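Local coordinates for protein deoxyribodipyrimidine photo-lyase (Oryza sativa Japonica Group, PDB 3UMV) that uses light to split cyclobutane pyrimidine dimers in ultraviolet-damaged DNA back into separate pyrimidines, with one FAD bound per subunit, at residues A[272-286]-A[387-399]. Sequence-based numbering, arbitrary orientation.
Sequences RNDPTKPRALSGLSP and HHGKMHGFMRMYW. With FAD (flavin-adenine dinucleotide), chain I; URE (urea), chain J; EDO (1,2-ethanediol), chain C.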
loop_
_atom_site.group_PDB
_atom_site.type_symbol
_atom_site.label_atom_id
_atom_site.label_comp_id
_atom_site.label_asym_id
_atom_site.label_seq_id
_atom_site.Cartn_x
_atom_site.Cartn_y
_atom_site.Cartn_z
ATOM N N ARG A 272 -15.934 -3.689 12.903
ATOM C CA ARG A 272 -14.898 -2.943 12.183
ATOM C C ARG A 272 -15.085 -1.426 12.243
ATOM O O ARG A 272 -14.129 -0.674 12.081
ATOM C CB ARG A 272 -14.810 -3.393 10.729
ATOM C CG ARG A 272 -16.012 -3.032 9.899
ATOM C CD ARG A 272 -15.803 -3.465 8.456
ATOM N NE ARG A 272 -16.757 -2.817 7.565
ATOM C CZ ARG A 272 -16.535 -1.666 6.938
ATOM N NH1 ARG A 272 -15.376 -1.033 7.089
ATOM N NH2 ARG A 272 -17.467 -1.152 6.149
ATOM N N ASN A 273 -16.310 -0.971 12.476
ATOM C CA ASN A 273 -16.549 0.466 12.579
ATOM C C ASN A 273 -16.451 1.019 14.001
ATOM O O ASN A 273 -16.743 2.196 14.232
ATOM C CB ASN A 273 -17.895 0.832 11.951
ATOM C CG ASN A 273 -17.912 0.612 10.450
ATOM O OD1 ASN A 273 -17.059 1.130 9.729
ATOM N ND2 ASN A 273 -18.869 -0.179 9.974
ATOM N N ASP A 274 -16.025 0.178 14.942
ATOM C CA ASP A 274 -15.989 0.553 16.356
ATOM C C ASP A 274 -14.553 0.752 16.858
ATOM O O ASP A 274 -13.837 -0.219 17.099
ATOM C CB ASP A 274 -16.685 -0.537 17.180
ATOM C CG ASP A 274 -16.837 -0.163 18.637
ATOM O OD1 ASP A 274 -16.206 0.817 19.093
ATOM O OD2 ASP A 274 -17.592 -0.868 19.340
ATOM N N PRO A 275 -14.117 2.012 17.011
ATOM C CA PRO A 275 -12.711 2.240 17.372
ATOM C C PRO A 275 -12.320 1.745 18.759
ATOM O O PRO A 275 -11.125 1.691 19.060
ATOM C CB PRO A 275 -12.571 3.762 17.280
ATOM C CG PRO A 275 -13.637 4.157 16.295
ATOM C CD PRO A 275 -14.790 3.257 16.611
ATOM N N THR A 276 -13.301 1.384 19.580
ATOM C CA THR A 276 -13.018 0.827 20.897
ATOM C C THR A 276 -12.795 -0.682 20.823
ATOM O O THR A 276 -12.631 -1.341 21.853
ATOM C CB THR A 276 -14.145 1.118 21.920
ATOM O OG1 THR A 276 -15.330 0.400 21.559
ATOM C CG2 THR A 276 -14.450 2.612 21.986
ATOM N N LYS A 277 -12.808 -1.226 19.607
ATOM C CA LYS A 277 -12.466 -2.631 19.375
ATOM C C LYS A 277 -11.285 -2.713 18.419
ATOM O O LYS A 277 -11.431 -3.124 17.267
ATOM C CB LYS A 277 -13.672 -3.394 18.830
ATOM C CG LYS A 277 -14.838 -3.383 19.803
ATOM C CD LYS A 277 -16.060 -4.104 19.278
ATOM C CE LYS A 277 -17.233 -3.910 20.245
ATOM N NZ LYS A 277 -18.400 -4.774 19.909
ATOM N N PRO A 278 -10.106 -2.287 18.893
ATOM C CA PRO A 278 -8.914 -2.204 18.043
ATOM C C PRO A 278 -8.544 -3.551 17.422
ATOM O O PRO A 278 -8.018 -3.584 16.312
ATOM C CB PRO A 278 -7.818 -1.723 19.007
ATOM C CG PRO A 278 -8.371 -1.918 20.397
ATOM C CD PRO A 278 -9.855 -1.835 20.272
ATOM N N ARG A 279 -8.840 -4.638 18.127
ATOM C CA ARG A 279 -8.437 -5.974 17.695
ATOM C C ARG A 279 -9.377 -6.594 16.665
ATOM O O ARG A 279 -9.103 -7.673 16.151
ATOM C CB ARG A 279 -8.327 -6.906 18.903
ATOM C CG ARG A 279 -7.186 -6.579 19.850
ATOM C CD ARG A 279 -7.159 -7.543 21.034
ATOM N NE ARG A 279 -7.075 -8.943 20.616
ATOM C CZ ARG A 279 -8.112 -9.776 20.568
ATOM N NH1 ARG A 279 -7.940 -11.031 20.175
ATOM N NH2 ARG A 279 -9.323 -9.356 20.914
ATOM N N ALA A 280 -10.481 -5.921 16.363
ATOM C CA ALA A 280 -11.439 -6.451 15.396
ATOM C C ALA A 280 -10.965 -6.286 13.955
ATOM O O ALA A 280 -11.344 -7.066 13.090
ATOM C CB ALA A 280 -12.806 -5.795 15.584
ATOM N N LEU A 281 -10.149 -5.265 13.704
ATOM C CA LEU A 281 -9.575 -5.060 12.383
ATOM C C LEU A 281 -8.522 -6.133 12.102
ATOM O O LEU A 281 -7.919 -6.668 13.026
ATOM C CB LEU A 281 -8.945 -3.672 12.284
ATOM C CG LEU A 281 -9.920 -2.540 12.606
ATOM C CD1 LEU A 281 -9.264 -1.187 12.383
ATOM C CD2 LEU A 281 -11.165 -2.677 11.742
ATOM N N SER A 282 -8.292 -6.441 10.831
ATOM C CA SER A 282 -7.350 -7.509 10.484
ATOM C C SER A 282 -5.903 -7.186 10.884
ATOM O O SER A 282 -5.131 -8.087 11.195
ATOM C CB SER A 282 -7.412 -7.857 8.990
ATOM O OG SER A 282 -6.768 -6.865 8.193
ATOM N N GLY A 283 -5.536 -5.906 10.870
ATOM C CA GLY A 283 -4.157 -5.512 11.107
ATOM C C GLY A 283 -3.251 -5.884 9.936
ATOM O O GLY A 283 -2.032 -6.020 10.083
ATOM N N LEU A 284 -3.857 -6.043 8.763
ATOM C CA LEU A 284 -3.138 -6.513 7.578
ATOM C C LEU A 284 -2.485 -5.416 6.755
ATOM O O LEU A 284 -1.541 -5.688 6.015
ATOM C CB LEU A 284 -4.058 -7.333 6.668
ATOM C CG LEU A 284 -4.431 -8.719 7.183
ATOM C CD1 LEU A 284 -5.489 -9.311 6.267
ATOM C CD2 LEU A 284 -3.187 -9.608 7.230
ATOM N N SER A 285 -2.984 -4.188 6.872
ATOM C CA SER A 285 -2.513 -3.117 5.979
ATOM C C SER A 285 -0.997 -2.873 5.998
ATOM O O SER A 285 -0.411 -2.548 4.972
ATOM C CB SER A 285 -3.276 -1.817 6.230
ATOM O OG SER A 285 -3.008 -1.294 7.517
ATOM N N PRO A 286 -0.343 -3.026 7.152
ATOM C CA PRO A 286 1.110 -2.806 7.081
ATOM C C PRO A 286 1.765 -3.797 6.116
ATOM O O PRO A 286 2.535 -3.437 5.226
ATOM C CB PRO A 286 1.579 -3.063 8.513
ATOM C CG PRO A 286 0.355 -2.856 9.365
ATOM C CD PRO A 286 -0.815 -3.277 8.530
ATOM N N HIS A 387 1.485 7.922 17.635
ATOM C CA HIS A 387 2.208 7.033 18.552
ATOM C C HIS A 387 2.082 5.538 18.249
ATOM O O HIS A 387 3.010 4.768 18.504
ATOM C CB HIS A 387 1.810 7.324 19.996
ATOM C CG HIS A 387 2.151 8.710 20.430
ATOM N ND1 HIS A 387 3.437 9.092 20.746
ATOM C CD2 HIS A 387 1.386 9.816 20.568
ATOM C CE1 HIS A 387 3.445 10.371 21.076
ATOM N NE2 HIS A 387 2.211 10.832 20.983
ATOM N N HIS A 388 0.943 5.132 17.709
ATOM C CA HIS A 388 0.717 3.732 17.368
ATOM C C HIS A 388 1.094 3.438 15.906
ATOM O O HIS A 388 1.514 2.334 15.590
ATOM C CB HIS A 388 -0.746 3.360 17.646
ATOM C CG HIS A 388 -1.066 1.906 17.478
ATOM N ND1 HIS A 388 -1.968 1.451 16.540
ATOM C CD2 HIS A 388 -0.643 0.812 18.153
ATOM C CE1 HIS A 388 -2.067 0.137 16.630
ATOM N NE2 HIS A 388 -1.276 -0.274 17.603
ATOM N N GLY A 389 0.938 4.419 15.019
ATOM C CA GLY A 389 1.265 4.222 13.614
ATOM C C GLY A 389 0.166 3.609 12.754
ATOM O O GLY A 389 0.376 3.283 11.582
ATOM N N LYS A 390 -1.025 3.453 13.312
ATOM C CA LYS A 390 -2.137 2.928 12.534
ATOM C C LYS A 390 -3.423 3.427 13.174
ATOM O O LYS A 390 -3.853 2.917 14.206
ATOM C CB LYS A 390 -2.089 1.392 12.484
ATOM C CG LYS A 390 -3.148 0.745 11.591
ATOM C CD LYS A 390 -2.990 -0.784 11.529
ATOM C CE LYS A 390 -4.107 -1.456 10.735
ATOM N NZ LYS A 390 -5.450 -1.399 11.435
ATOM N N MET A 391 -4.009 4.459 12.583
ATOM C CA MET A 391 -5.238 5.040 13.121
ATOM C C MET A 391 -6.388 4.129 12.743
ATOM O O MET A 391 -6.390 3.563 11.655
ATOM C CB MET A 391 -5.486 6.423 12.536
ATOM C CG MET A 391 -6.706 7.124 13.117
ATOM S SD MET A 391 -7.146 8.641 12.237
ATOM C CE MET A 391 -5.565 9.482 12.196
ATOM N N HIS A 392 -7.357 3.977 13.643
ATOM C CA HIS A 392 -8.491 3.121 13.375
ATOM C C HIS A 392 -9.238 3.564 12.117
ATOM O O HIS A 392 -9.500 4.760 11.924
ATOM C CB HIS A 392 -9.448 3.104 14.567
ATOM C CG HIS A 392 -10.608 2.194 14.363
ATOM N ND1 HIS A 392 -10.614 0.891 14.815
ATOM C CD2 HIS A 392 -11.792 2.381 13.733
ATOM C CE1 HIS A 392 -11.750 0.315 14.472
ATOM N NE2 HIS A 392 -12.488 1.199 13.827
ATOM N N GLY A 393 -9.585 2.598 11.271
ATOM C CA GLY A 393 -10.163 2.881 9.966
ATOM C C GLY A 393 -11.373 3.796 9.995
ATOM O O GLY A 393 -11.532 4.672 9.134
ATOM N N PHE A 394 -12.247 3.602 10.973
ATOM C CA PHE A 394 -13.407 4.473 11.067
ATOM C C PHE A 394 -12.944 5.891 11.437
ATOM O O PHE A 394 -13.420 6.871 10.879
ATOM C CB PHE A 394 -14.425 3.963 12.085
ATOM C CG PHE A 394 -15.659 4.811 12.149
ATOM C CD1 PHE A 394 -16.739 4.544 11.319
ATOM C CD2 PHE A 394 -15.723 5.904 12.996
ATOM C CE1 PHE A 394 -17.873 5.330 11.364
ATOM C CE2 PHE A 394 -16.857 6.696 13.040
ATOM C CZ PHE A 394 -17.929 6.407 12.223
ATOM N N MET A 395 -11.999 5.985 12.366
ATOM C CA MET A 395 -11.498 7.301 12.783
ATOM C C MET A 395 -10.771 8.057 11.645
ATOM O O MET A 395 -10.765 9.281 11.650
ATOM C CB MET A 395 -10.617 7.229 14.045
ATOM C CG MET A 395 -11.388 6.946 15.351
ATOM S SD MET A 395 -12.953 7.826 15.498
ATOM C CE MET A 395 -12.393 9.522 15.442
ATOM N N ARG A 396 -10.180 7.351 10.672
ATOM C CA ARG A 396 -9.533 8.040 9.540
ATOM C C ARG A 396 -10.500 8.931 8.755
ATOM O O ARG A 396 -10.130 10.048 8.328
ATOM C CB ARG A 396 -8.825 7.051 8.601
ATOM C CG ARG A 396 -7.669 6.333 9.254
ATOM C CD ARG A 396 -6.794 5.628 8.222
ATOM N NE ARG A 396 -6.069 4.515 8.830
ATOM C CZ ARG A 396 -4.933 4.021 8.360
ATOM N NH1 ARG A 396 -4.368 4.570 7.297
ATOM N NH2 ARG A 396 -4.348 2.991 8.967
ATOM N N MET A 397 -11.742 8.463 8.596
ATOM C CA MET A 397 -12.774 9.247 7.909
ATOM C C MET A 397 -13.107 10.526 8.693
ATOM O O MET A 397 -13.118 11.620 8.130
ATOM C CB MET A 397 -14.041 8.411 7.702
ATOM C CG MET A 397 -13.821 7.198 6.833
ATOM S SD MET A 397 -15.345 6.244 6.572
ATOM C CE MET A 397 -15.366 5.270 8.055
ATOM N N TYR A 398 -13.376 10.376 9.990
ATOM C CA TYR A 398 -13.659 11.503 10.872
ATOM C C TYR A 398 -12.491 12.494 10.876
ATOM O O TYR A 398 -12.670 13.690 10.674
ATOM C CB TYR A 398 -13.909 10.989 12.290
ATOM C CG TYR A 398 -14.243 12.064 13.296
ATOM C CD1 TYR A 398 -13.257 12.648 14.085
ATOM C CD2 TYR A 398 -15.552 12.501 13.447
ATOM C CE1 TYR A 398 -13.584 13.640 15.024
ATOM C CE2 TYR A 398 -15.881 13.480 14.363
ATOM C CZ TYR A 398 -14.902 14.052 15.137
ATOM O OH TYR A 398 -15.264 15.029 16.037
ATOM N N TRP A 399 -11.294 11.954 11.068
ATOM C CA TRP A 399 -10.055 12.728 11.161
ATOM C C TRP A 399 -9.847 13.612 9.943
ATOM O O TRP A 399 -9.599 14.820 10.063
ATOM C CB TRP A 399 -8.897 11.747 11.329
ATOM C CG TRP A 399 -7.535 12.319 11.236
ATOM C CD1 TRP A 399 -6.822 12.917 12.236
ATOM C CD2 TRP A 399 -6.673 12.274 10.098
ATOM N NE1 TRP A 399 -5.577 13.279 11.774
ATOM C CE2 TRP A 399 -5.464 12.901 10.464
ATOM C CE3 TRP A 399 -6.809 11.775 8.800
ATOM C CZ2 TRP A 399 -4.402 13.046 9.574
ATOM C CZ3 TRP A 399 -5.758 11.923 7.924
ATOM C CH2 TRP A 399 -4.569 12.541 8.311
HETATM P PA FAD I . -9.385 -3.957 7.701
HETATM O O1A FAD I . -10.725 -3.391 8.060
HETATM O O2A FAD I . -9.059 -5.264 8.371
HETATM O O5B FAD I . -9.310 -4.089 6.108
HETATM C C5B FAD I . -8.577 -5.115 5.475
HETATM C C4B FAD I . -7.916 -4.573 4.203
HETATM O O4B FAD I . -8.868 -4.042 3.294
HETATM C C3B FAD I . -6.985 -3.413 4.500
HETATM O O3B FAD I . -5.716 -3.860 4.913
HETATM C C2B FAD I . -6.923 -2.739 3.161
HETATM O O2B FAD I . -6.090 -3.486 2.294
HETATM C C1B FAD I . -8.338 -2.896 2.665
HETATM N N9A FAD I . -9.145 -1.709 2.991
HETATM C C8A FAD I . -9.940 -1.509 4.088
HETATM N N7A FAD I . -10.502 -0.283 3.971
HETATM C C5A FAD I . -10.061 0.302 2.823
HETATM C C6A FAD I . -10.297 1.530 2.194
HETATM N N6A FAD I . -11.188 2.404 2.662
HETATM N N1A FAD I . -9.679 1.818 0.997
HETATM C C2A FAD I . -8.840 0.894 0.417
HETATM N N3A FAD I . -8.605 -0.313 1.038
HETATM C C4A FAD I . -9.215 -0.602 2.208
HETATM N N1 FAD I . -5.270 2.509 3.775
HETATM C C2 FAD I . -3.965 2.169 3.571
HETATM O O2 FAD I . -3.719 0.999 3.278
HETATM N N3 FAD I . -2.966 3.123 3.667
HETATM C C4 FAD I . -3.273 4.432 3.990
HETATM O O4 FAD I . -2.378 5.279 4.080
HETATM C C4X FAD I . -4.607 4.771 4.184
HETATM N N5 FAD I . -4.977 6.052 4.520
HETATM C C5X FAD I . -6.309 6.374 4.691
HETATM C C6 FAD I . -6.678 7.690 5.001
HETATM C C7 FAD I . -8.025 8.018 5.179
HETATM C C7M FAD I . -8.397 9.443 5.497
HETATM C C8 FAD I . -8.995 7.019 5.054
HETATM C C8M FAD I . -10.455 7.309 5.237
HETATM C C9 FAD I . -8.616 5.721 4.759
HETATM C C9A FAD I . -7.284 5.400 4.576
HETATM N N10 FAD I . -6.916 4.101 4.286
HETATM C C10 FAD I . -5.589 3.808 4.085
HETATM C "C1'" FAD I . -7.943 2.985 4.151
HETATM C "C2'" FAD I . -8.239 2.225 5.482
HETATM O "O2'" FAD I . -8.499 3.077 6.604
HETATM C "C3'" FAD I . -7.134 1.234 5.895
HETATM O "O3'" FAD I . -6.820 0.412 4.803
HETATM C "C4'" FAD I . -7.530 0.341 7.073
HETATM O "O4'" FAD I . -7.849 1.142 8.195
HETATM C "C5'" FAD I . -6.364 -0.601 7.369
HETATM O "O5'" FAD I . -6.466 -1.306 8.582
HETATM P P FAD I . -6.740 -2.887 8.548
HETATM O O1P FAD I . -5.760 -3.584 7.625
HETATM O O2P FAD I . -6.702 -3.428 9.954
HETATM O O3P FAD I . -8.253 -2.823 7.991
HETATM C C URE J . -6.236 0.094 15.046
HETATM O O URE J . -5.941 1.282 15.176
HETATM N N1 URE J . -7.165 -0.451 15.801
HETATM N N2 URE J . -5.511 -0.670 14.269
HETATM C C1 EDO C . -3.081 -3.054 15.297
HETATM O O1 EDO C . -3.457 -1.730 15.248
HETATM C C2 EDO C . -3.449 -3.857 14.254
HETATM O O2 EDO C . -4.584 -3.507 13.560
#
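Segment 272-286, mostly loop and turn before helix 285-290 and bent by a type I turn from Asp-274 to Lys-277, runs nearest 387-399 where Asn-273 CA comes 5.3 Å from Phe-394 CA. His-392 is wedged in this loop: chi1 of -178° swings the imidazole away from its own backbone nitrogen and under Pro-275, whose CA stands 3.5 Å from the ring centroid in a CH-pi contact. His-392 NE2 gives a weak, bent bond to Arg-272 O, 128° at the hydrogen, while Leu-281 CD1 lies 3.5 Å from His-392 ND1, a buried nitrogen without a polar partner. Pro-275 CG also rests on Met-395 CG, 3.7 Å away. Both segments line the FAD site of the photolyase helical domain, showing how loops far apart in sequence share one diphosphate. Gly-283 N donates to O2P of FAD, and the bent end of Lys-390 (chi4 -70°) brings NZ to that same oxygen at 2.8 Å, with O5' as a second acceptor. Deeper in, Arg-396 NE bonds Met-391 O at 3.0 Å, NH2 pairs with Asp-427, and NH1 lies 3.2 Å from flavin N5. A leucine in place of Arg-396 would probably leave Asp-427 without this countercharge and the Met-391 carbonyl without the guanidinium N-H groups that hold it.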